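Long-range contacts in aldo-keto reductase 1 (Coptotermes gestroi, PDB 5KET), which binds NADP and probably works as an NADP-dependent oxidoreductase of the aldo-keto reductase family: residues N173-Q178 with H334-Y340; Y220-S225 with R318-M322. All coordinates share one frame; numbering follows the deposited sequence.

Interaction 1: N173-Q178 with H334-Y340; sequences NFNSRQ and HPYDEPY. With NAP (NADP nicotinamide-adenine-dinucleotide phosphate), chain C.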
loop_
_atom_site.group_PDB
_atom_site.type_symbol
_atom_site.label_atom_id
_atom_site.label_comp_id
_atom_site.label_asym_id
_atom_site.label_seq_id
_atom_site.Cartn_x
_atom_site.Cartn_y
_atom_site.Cartn_z
ATOM N N ASN A 173 -0.415 5.001 5.664
ATOM C CA ASN A 173 -0.955 6.359 5.691
ATOM C C ASN A 173 -0.882 6.969 7.090
ATOM O O ASN A 173 -1.762 7.722 7.504
ATOM C CB ASN A 173 -2.387 6.396 5.153
ATOM C CG ASN A 173 -2.480 5.936 3.713
ATOM O OD1 ASN A 173 -3.201 4.991 3.404
ATOM N ND2 ASN A 173 -1.764 6.617 2.816
ATOM N N PHE A 174 0.181 6.645 7.820
ATOM C CA PHE A 174 0.485 7.230 9.119
ATOM C C PHE A 174 1.531 8.326 8.948
ATOM O O PHE A 174 2.325 8.291 8.008
ATOM C CB PHE A 174 1.017 6.161 10.079
ATOM C CG PHE A 174 -0.055 5.322 10.721
ATOM C CD1 PHE A 174 -0.834 4.458 9.966
ATOM C CD2 PHE A 174 -0.263 5.380 12.092
ATOM C CE1 PHE A 174 -1.821 3.678 10.559
ATOM C CE2 PHE A 174 -1.246 4.606 12.698
ATOM C CZ PHE A 174 -2.029 3.752 11.928
ATOM N N ASN A 175 1.538 9.295 9.855
ATOM C CA ASN A 175 2.505 10.380 9.778
ATOM C C ASN A 175 3.680 10.101 10.733
ATOM O O ASN A 175 3.785 9.018 11.323
ATOM C CB ASN A 175 1.798 11.705 10.062
ATOM C CG ASN A 175 1.218 11.748 11.437
ATOM O OD1 ASN A 175 1.501 10.877 12.253
ATOM N ND2 ASN A 175 0.369 12.733 11.700
ATOM N N SER A 176 4.571 11.087 10.897
ATOM C CA SER A 176 5.739 10.912 11.761
ATOM C C SER A 176 5.323 10.712 13.210
ATOM O O SER A 176 5.679 9.712 13.846
ATOM C CB SER A 176 6.649 12.131 11.675
ATOM O OG SER A 176 7.059 12.380 10.354
ATOM N N ARG A 177 4.588 11.685 13.755
ATOM C CA ARG A 177 4.227 11.648 15.162
ATOM C C ARG A 177 3.552 10.325 15.539
ATOM O O ARG A 177 3.883 9.739 16.570
ATOM C CB ARG A 177 3.331 12.846 15.500
ATOM N N GLN A 178 2.632 9.826 14.697
ATOM C CA GLN A 178 1.939 8.566 15.016
ATOM C C GLN A 178 2.837 7.351 14.865
ATOM O O GLN A 178 2.699 6.380 15.634
ATOM C CB GLN A 178 0.676 8.377 14.150
ATOM C CG GLN A 178 -0.297 9.566 14.060
ATOM C CD GLN A 178 -1.246 9.455 12.860
ATOM O OE1 GLN A 178 -0.914 8.819 11.872
ATOM N NE2 GLN A 178 -2.369 10.159 12.899
ATOM N N HIS A 334 -5.766 12.346 12.146
ATOM C CA HIS A 334 -5.638 12.631 10.729
ATOM C C HIS A 334 -4.172 12.872 10.391
ATOM O O HIS A 334 -3.523 13.715 11.026
ATOM C CB HIS A 334 -6.473 13.842 10.341
ATOM C CG HIS A 334 -6.544 14.066 8.866
ATOM N ND1 HIS A 334 -5.672 14.900 8.197
ATOM C CD2 HIS A 334 -7.366 13.545 7.926
ATOM C CE1 HIS A 334 -5.964 14.894 6.909
ATOM N NE2 HIS A 334 -6.988 14.079 6.718
ATOM N N PRO A 335 -3.619 12.158 9.408
ATOM C CA PRO A 335 -2.158 12.144 9.246
ATOM C C PRO A 335 -1.581 13.291 8.436
ATOM O O PRO A 335 -0.373 13.551 8.555
ATOM C CB PRO A 335 -1.904 10.808 8.543
ATOM C CG PRO A 335 -3.159 10.587 7.739
ATOM C CD PRO A 335 -4.290 11.171 8.540
ATOM N N TYR A 336 -2.373 13.988 7.625
ATOM C CA TYR A 336 -1.823 14.896 6.629
ATOM C C TYR A 336 -1.913 16.361 7.027
ATOM O O TYR A 336 -1.680 17.232 6.185
ATOM C CB TYR A 336 -2.503 14.667 5.281
ATOM C CG TYR A 336 -2.512 13.215 4.850
ATOM C CD1 TYR A 336 -3.614 12.676 4.206
ATOM C CD2 TYR A 336 -1.432 12.380 5.106
ATOM C CE1 TYR A 336 -3.637 11.364 3.815
ATOM C CE2 TYR A 336 -1.451 11.058 4.726
ATOM C CZ TYR A 336 -2.558 10.555 4.077
ATOM O OH TYR A 336 -2.592 9.237 3.684
ATOM N N ASP A 337 -2.240 16.661 8.280
ATOM C CA ASP A 337 -2.047 18.027 8.756
ATOM C C ASP A 337 -0.582 18.283 9.085
ATOM O O ASP A 337 -0.067 19.378 8.830
ATOM C CB ASP A 337 -2.924 18.295 9.976
ATOM C CG ASP A 337 -4.398 18.193 9.663
ATOM O OD1 ASP A 337 -4.764 18.383 8.482
ATOM O OD2 ASP A 337 -5.187 17.920 10.600
ATOM N N GLU A 338 0.101 17.287 9.644
ATOM C CA GLU A 338 1.521 17.406 9.916
ATOM C C GLU A 338 2.309 17.508 8.610
ATOM O O GLU A 338 1.876 16.995 7.571
ATOM C CB GLU A 338 2.006 16.203 10.725
ATOM C CG GLU A 338 1.451 16.136 12.140
ATOM C CD GLU A 338 2.318 16.881 13.136
ATOM O OE1 GLU A 338 3.563 16.788 13.007
ATOM O OE2 GLU A 338 1.754 17.558 14.034
ATOM N N PRO A 339 3.466 18.179 8.637
ATOM C CA PRO A 339 4.321 18.246 7.436
ATOM C C PRO A 339 4.622 16.893 6.817
ATOM O O PRO A 339 4.637 16.762 5.585
ATOM C CB PRO A 339 5.600 18.906 7.968
ATOM C CG PRO A 339 5.133 19.745 9.108
ATOM C CD PRO A 339 3.979 19.010 9.740
ATOM N N TYR A 340 4.889 15.893 7.651
ATOM C CA TYR A 340 5.102 14.521 7.218
ATOM C C TYR A 340 4.991 13.623 8.441
ATOM O O TYR A 340 4.708 12.432 8.352
ATOM C CB TYR A 340 6.462 14.351 6.530
ATOM C CG TYR A 340 7.661 14.571 7.424
ATOM C CD1 TYR A 340 8.115 15.849 7.711
ATOM C CD2 TYR A 340 8.359 13.498 7.960
ATOM C CE1 TYR A 340 9.221 16.053 8.525
ATOM C CE2 TYR A 340 9.462 13.693 8.782
ATOM C CZ TYR A 340 9.887 14.972 9.056
ATOM O OH TYR A 340 10.984 15.175 9.863
ATOM O OXT TYR A 340 5.179 14.094 9.562
HETATM P PA NAP C . -0.342 2.958 -9.822
HETATM O O1A NAP C . -0.283 1.440 -9.754
HETATM O O2A NAP C . 0.752 3.749 -9.863
HETATM O O5B NAP C . -1.465 3.332 -11.015
HETATM C C5B NAP C . -1.867 2.122 -11.609
HETATM C C4B NAP C . -2.729 2.530 -12.797
HETATM O O4B NAP C . -1.880 2.764 -13.898
HETATM C C3B NAP C . -3.791 1.457 -13.160
HETATM O O3B NAP C . -4.956 2.093 -13.592
HETATM C C2B NAP C . -3.158 0.715 -14.363
HETATM O O2B NAP C . -4.029 0.472 -15.374
HETATM C C1B NAP C . -2.050 1.727 -14.859
HETATM N N9A NAP C . -0.766 1.061 -15.040
HETATM C C8A NAP C . -0.216 0.026 -14.261
HETATM N N7A NAP C . 0.996 -0.372 -14.713
HETATM C C5A NAP C . 1.235 0.443 -15.834
HETATM C C6A NAP C . 2.314 0.523 -16.725
HETATM N N6A NAP C . 3.402 -0.302 -16.591
HETATM N N1A NAP C . 2.319 1.420 -17.760
HETATM C C2A NAP C . 1.195 2.223 -17.844
HETATM N N3A NAP C . 0.090 2.265 -17.071
HETATM C C4A NAP C . 0.146 1.339 -16.049
HETATM O O3 NAP C . -0.997 3.352 -8.401
HETATM P PN NAP C . -2.219 2.518 -7.859
HETATM O O1N NAP C . -2.839 1.555 -8.776
HETATM O O2N NAP C . -3.025 3.413 -6.952
HETATM O O5D NAP C . -1.450 1.495 -6.630
HETATM C C5D NAP C . -2.307 0.468 -6.443
HETATM C C4D NAP C . -1.807 -0.340 -5.298
HETATM O O4D NAP C . -1.408 0.592 -4.292
HETATM C C3D NAP C . -3.053 -1.058 -4.752
HETATM O O3D NAP C . -3.064 -2.357 -5.159
HETATM C C2D NAP C . -2.826 -1.050 -3.273
HETATM O O2D NAP C . -2.086 -2.135 -2.902
HETATM C C1D NAP C . -1.943 0.193 -3.045
HETATM N N1N NAP C . -2.878 1.201 -2.482
HETATM C C2N NAP C . -2.816 1.470 -1.149
HETATM C C3N NAP C . -3.687 2.374 -0.589
HETATM C C7N NAP C . -3.576 2.644 0.832
HETATM O O7N NAP C . -2.853 1.979 1.596
HETATM N N7N NAP C . -4.321 3.689 1.326
HETATM C C4N NAP C . -4.662 3.017 -1.371
HETATM C C5N NAP C . -4.721 2.720 -2.717
HETATM C C6N NAP C . -3.841 1.814 -3.278
HETATM P P2B NAP C . -4.482 -1.211 -15.773
HETATM O O1X NAP C . -5.072 -1.602 -14.426
HETATM O O2X NAP C . -5.396 -1.145 -16.965
HETATM O O3X NAP C . -3.084 -1.817 -15.899
#

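Interaction 2: Y220-S225 with R318-M322; sequences YAPIGS and RRFRM. With NAP (NADP nicotinamide-adenine-dinucleotide phosphate), chain C.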
loop_
_atom_site.group_PDB
_atom_site.type_symbol
_atom_site.label_atom_id
_atom_site.label_comp_id
_atom_site.label_asym_id
_atom_site.label_seq_id
_atom_site.Cartn_x
_atom_site.Cartn_y
_atom_site.Cartn_z
ATOM N N TYR A 220 2.980 3.008 -2.643
ATOM C CA TYR A 220 1.806 2.791 -3.468
ATOM C C TYR A 220 1.572 4.013 -4.347
ATOM O O TYR A 220 2.046 5.115 -4.059
ATOM C CB TYR A 220 0.570 2.464 -2.622
ATOM C CG TYR A 220 -0.171 3.612 -1.966
ATOM C CD1 TYR A 220 -1.058 4.413 -2.687
ATOM C CD2 TYR A 220 -0.039 3.852 -0.602
ATOM C CE1 TYR A 220 -1.748 5.452 -2.070
ATOM C CE2 TYR A 220 -0.727 4.877 0.019
ATOM C CZ TYR A 220 -1.575 5.672 -0.716
ATOM O OH TYR A 220 -2.251 6.688 -0.083
ATOM N N ALA A 221 0.839 3.801 -5.430
ATOM C CA ALA A 221 0.732 4.760 -6.520
ATOM C C ALA A 221 2.113 5.164 -7.054
ATOM O O ALA A 221 2.385 6.350 -7.234
ATOM C CB ALA A 221 -0.052 5.993 -6.102
ATOM N N PRO A 222 2.982 4.194 -7.348
ATOM C CA PRO A 222 4.367 4.547 -7.695
ATOM C C PRO A 222 4.512 5.149 -9.079
ATOM O O PRO A 222 5.515 5.828 -9.335
ATOM C CB PRO A 222 5.098 3.208 -7.592
ATOM C CG PRO A 222 4.055 2.218 -8.036
ATOM C CD PRO A 222 2.713 2.764 -7.581
ATOM N N ILE A 223 3.554 4.929 -9.978
ATOM C CA ILE A 223 3.608 5.545 -11.297
ATOM C C ILE A 223 2.461 6.540 -11.422
ATOM O O ILE A 223 1.891 6.718 -12.507
ATOM C CB ILE A 223 3.571 4.488 -12.416
ATOM C CG1 ILE A 223 2.317 3.630 -12.314
ATOM C CG2 ILE A 223 4.791 3.617 -12.337
ATOM C CD1 ILE A 223 2.233 2.527 -13.329
ATOM N N GLY A 224 2.123 7.203 -10.308
ATOM C CA GLY A 224 0.971 8.087 -10.257
ATOM C C GLY A 224 -0.282 7.245 -10.338
ATOM O O GLY A 224 -0.194 6.065 -10.685
ATOM N N SER A 225 -1.456 7.776 -10.023
ATOM C CA SER A 225 -2.622 6.906 -10.115
ATOM C C SER A 225 -3.519 7.406 -11.235
ATOM O O SER A 225 -4.398 8.255 -11.010
ATOM C CB SER A 225 -3.377 6.825 -8.789
ATOM O OG SER A 225 -4.020 5.565 -8.684
ATOM N N ARG A 318 -0.151 15.266 -2.813
ATOM C CA ARG A 318 -1.036 14.136 -2.574
ATOM C C ARG A 318 -2.215 14.149 -3.527
ATOM O O ARG A 318 -2.914 15.156 -3.659
ATOM C CB ARG A 318 -1.567 14.151 -1.146
ATOM C CG ARG A 318 -0.552 14.512 -0.130
ATOM C CD ARG A 318 -1.196 14.840 1.192
ATOM N NE ARG A 318 -0.190 14.732 2.224
ATOM C CZ ARG A 318 0.327 13.581 2.618
ATOM N NH1 ARG A 318 -0.121 12.443 2.107
ATOM N NH2 ARG A 318 1.269 13.563 3.545
ATOM N N ARG A 319 -2.447 13.013 -4.175
ATOM C CA ARG A 319 -3.744 12.735 -4.769
ATOM C C ARG A 319 -4.609 11.894 -3.863
ATOM O O ARG A 319 -5.837 12.016 -3.904
ATOM C CB ARG A 319 -3.581 11.986 -6.083
ATOM C CG ARG A 319 -2.387 12.434 -6.805
ATOM C CD ARG A 319 -1.691 11.324 -7.576
ATOM N NE ARG A 319 -0.893 11.963 -8.640
ATOM C CZ ARG A 319 -1.289 12.085 -9.900
ATOM N NH1 ARG A 319 -2.476 11.628 -10.292
ATOM N NH2 ARG A 319 -0.538 12.680 -10.771
ATOM N N PHE A 320 -3.992 11.016 -3.075
ATOM C CA PHE A 320 -4.716 10.225 -2.082
ATOM C C PHE A 320 -4.807 11.029 -0.787
ATOM O O PHE A 320 -4.217 10.702 0.245
ATOM C CB PHE A 320 -4.043 8.877 -1.874
ATOM C CG PHE A 320 -4.120 7.975 -3.070
ATOM C CD1 PHE A 320 -3.294 8.179 -4.173
ATOM C CD2 PHE A 320 -5.026 6.928 -3.097
ATOM C CE1 PHE A 320 -3.377 7.350 -5.275
ATOM C CE2 PHE A 320 -5.109 6.100 -4.185
ATOM C CZ PHE A 320 -4.282 6.306 -5.278
ATOM N N ARG A 321 -5.546 12.132 -0.876
ATOM C CA ARG A 321 -5.809 12.939 0.297
ATOM C C ARG A 321 -6.897 12.287 1.136
ATOM O O ARG A 321 -7.558 11.330 0.721
ATOM C CB ARG A 321 -6.225 14.358 -0.093
ATOM C CG ARG A 321 -5.396 14.970 -1.195
ATOM C CD ARG A 321 -5.633 16.468 -1.302
ATOM N NE ARG A 321 -4.737 17.225 -0.428
ATOM C CZ ARG A 321 -3.507 17.615 -0.769
ATOM N NH1 ARG A 321 -3.015 17.317 -1.972
ATOM N NH2 ARG A 321 -2.765 18.301 0.096
ATOM N N MET A 322 -7.083 12.828 2.335
ATOM C CA MET A 322 -8.066 12.332 3.288
ATOM C C MET A 322 -8.855 13.541 3.793
ATOM O O MET A 322 -8.748 13.943 4.953
ATOM C CB MET A 322 -7.386 11.572 4.427
ATOM C CG MET A 322 -8.085 10.295 4.843
ATOM S SD MET A 322 -7.223 9.471 6.196
ATOM C CE MET A 322 -5.669 9.104 5.400
HETATM P PA NAP C . -0.342 2.958 -9.822
HETATM O O1A NAP C . -0.283 1.440 -9.754
HETATM O O2A NAP C . 0.752 3.749 -9.863
HETATM O O5B NAP C . -1.465 3.332 -11.015
HETATM C C5B NAP C . -1.867 2.122 -11.609
HETATM C C4B NAP C . -2.729 2.530 -12.797
HETATM O O4B NAP C . -1.880 2.764 -13.898
HETATM C C3B NAP C . -3.791 1.457 -13.160
HETATM O O3B NAP C . -4.956 2.093 -13.592
HETATM C C2B NAP C . -3.158 0.715 -14.363
HETATM O O2B NAP C . -4.029 0.472 -15.374
HETATM C C1B NAP C . -2.050 1.727 -14.859
HETATM N N9A NAP C . -0.766 1.061 -15.040
HETATM C C8A NAP C . -0.216 0.026 -14.261
HETATM N N7A NAP C . 0.996 -0.372 -14.713
HETATM C C5A NAP C . 1.235 0.443 -15.834
HETATM C C6A NAP C . 2.314 0.523 -16.725
HETATM N N6A NAP C . 3.402 -0.302 -16.591
HETATM N N1A NAP C . 2.319 1.420 -17.760
HETATM C C2A NAP C . 1.195 2.223 -17.844
HETATM N N3A NAP C . 0.090 2.265 -17.071
HETATM C C4A NAP C . 0.146 1.339 -16.049
HETATM O O3 NAP C . -0.997 3.352 -8.401
HETATM P PN NAP C . -2.219 2.518 -7.859
HETATM O O1N NAP C . -2.839 1.555 -8.776
HETATM O O2N NAP C . -3.025 3.413 -6.952
HETATM O O5D NAP C . -1.450 1.495 -6.630
HETATM C C5D NAP C . -2.307 0.468 -6.443
HETATM C C4D NAP C . -1.807 -0.340 -5.298
HETATM O O4D NAP C . -1.408 0.592 -4.292
HETATM C C3D NAP C . -3.053 -1.058 -4.752
HETATM O O3D NAP C . -3.064 -2.357 -5.159
HETATM C C2D NAP C . -2.826 -1.050 -3.273
HETATM O O2D NAP C . -2.086 -2.135 -2.902
HETATM C C1D NAP C . -1.943 0.193 -3.045
HETATM N N1N NAP C . -2.878 1.201 -2.482
HETATM C C2N NAP C . -2.816 1.470 -1.149
HETATM C C3N NAP C . -3.687 2.374 -0.589
HETATM C C7N NAP C . -3.576 2.644 0.832
HETATM O O7N NAP C . -2.853 1.979 1.596
HETATM N N7N NAP C . -4.321 3.689 1.326
HETATM C C4N NAP C . -4.662 3.017 -1.371
HETATM C C5N NAP C . -4.721 2.720 -2.717
HETATM C C6N NAP C . -3.841 1.814 -3.278
HETATM P P2B NAP C . -4.482 -1.211 -15.773
HETATM O O1X NAP C . -5.072 -1.602 -14.426
HETATM O O2X NAP C . -5.396 -1.145 -16.965
HETATM O O3X NAP C . -3.084 -1.817 -15.899
#

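Interaction 1: N173-Q178 with H334-Y340
The Tyr-336 ring presents its edge to Asn-173: ND2 lies near the ring plane, 2.9 Å from Tyr-336 OH, and the amide plane stands at 89° to the ring. Over the centre of one ring face sits Pro-335 CG, and Arg-318 adds a cation-pi contact. Here the C-terminal tail of a TIM-barrel reductase closes on the loop between strand 166-172 and helix 176-185. Asn-173 serves the cofactor: its OD1 accepts from the carboxamide N7N of NADP at 2.7 Å, while ND2 is hydrogen-bonded to Tyr-220 OH. An alanine here is likely to leave N7N without this acceptor, the carboxamide freer to turn, and Tyr-220 OH without its amide mate. Asn-175 and Gln-178 form a capping box at the helix start, Asn-175 N approaching Gln-178 OE1 some 43° off the plane of its amide. Across the contact, Asn-175 ND2 makes a weak bond to Pro-335 O. The C-terminal carboxylate of Tyr-340 sits by the same helix end, whose dipole would probably favour its charge. Ser-176 N gives weak bonds to both oxygens, and with chi1 at -57°, on the side of that backbone N, Ser-176 OG donates to Tyr-340 OXT at 2.7 Å.

Interaction 2: Y220-S225 with R318-M322
Tyr-220 and Phe-320 make a T-shaped aromatic pair, with the edge of the tyrosine directed at the face of the phenylalanine. The ring planes stand at 87°, the centroids are 5.0 Å apart, and Tyr-220 CE1 lies over the centre of the Phe-320 ring. Tyr-220 does double duty: one of its faces carries the nicotinamide of NADP, nearly parallel to it, with C3N 3.7 Å above the plane of the tyrosine ring. This stack is the familiar way in which aldo-keto reductases hold the nicotinamide at the C-terminal mouth of the barrel. A chi1 of 80° lays the Tyr-220 ring flat on the nicotinamide with its edge to Phe-320, which brings Tyr-220 OH, the partner of Asn-173, to 3.3 Å from Phe-320 CB.

Apolar contacts finish the seat of Phe-320. Ala-221 CB comes within 3.7 Å of Phe-320 CE1, meeting the ring obliquely, Ser-225 CB lies 3.6 Å from the same CE1, and Trp-30 adds a further ring contact.

Several polar groups of 220-225 turn to the cofactor. Ser-225 OG, lying at the edge of the Phe-320 ring, donates to O2N of the pyrophosphate at 2.9 Å. Ile-223 N, inside the type I turn from Ala-221 to Gly-224, donates to O2A at 3.0 Å, and Ala-221 N adds a weak bond to O5D. On the other segment, Phe-320 centres an inverse gamma turn, and the backbone N atoms of Arg-319 and Phe-320 bond to different carboxylate oxygens of Glu-196, OE2 and OE1 in turn.

The two segments share no direct hydrogen bond, so what joins them is ring and aliphatic packing together with the cofactor itself. Phe-320 touches both the nicotinamide and O2N, which implies that the fit of this tail loop is probably sensitive to whether NADP is in place.

Both contacts bring C-terminal chain back onto loops at the mouth of the barrel, following strands 166-172 and 216-220, and interaction 2 is nested within the loop closed by interaction 1. They meet directly: His-334 NE2 probably bonds to Met-322 O, and Asn-173 and Tyr-336 take part on both sides. Interaction 2 lies nearer the centre of the chain and depends on aromatic and apolar packing around the cofactor. Interaction 1 has amide and cofactor bonds at its buried inner end, carboxylate and helix-end bonds at the outer end, near exposed Glu-338. Both touch NADP, interaction 1 by a hydrogen bond from the carboxamide, interaction 2 by a stack on the nicotinamide and contacts with pyrophosphate and adenine.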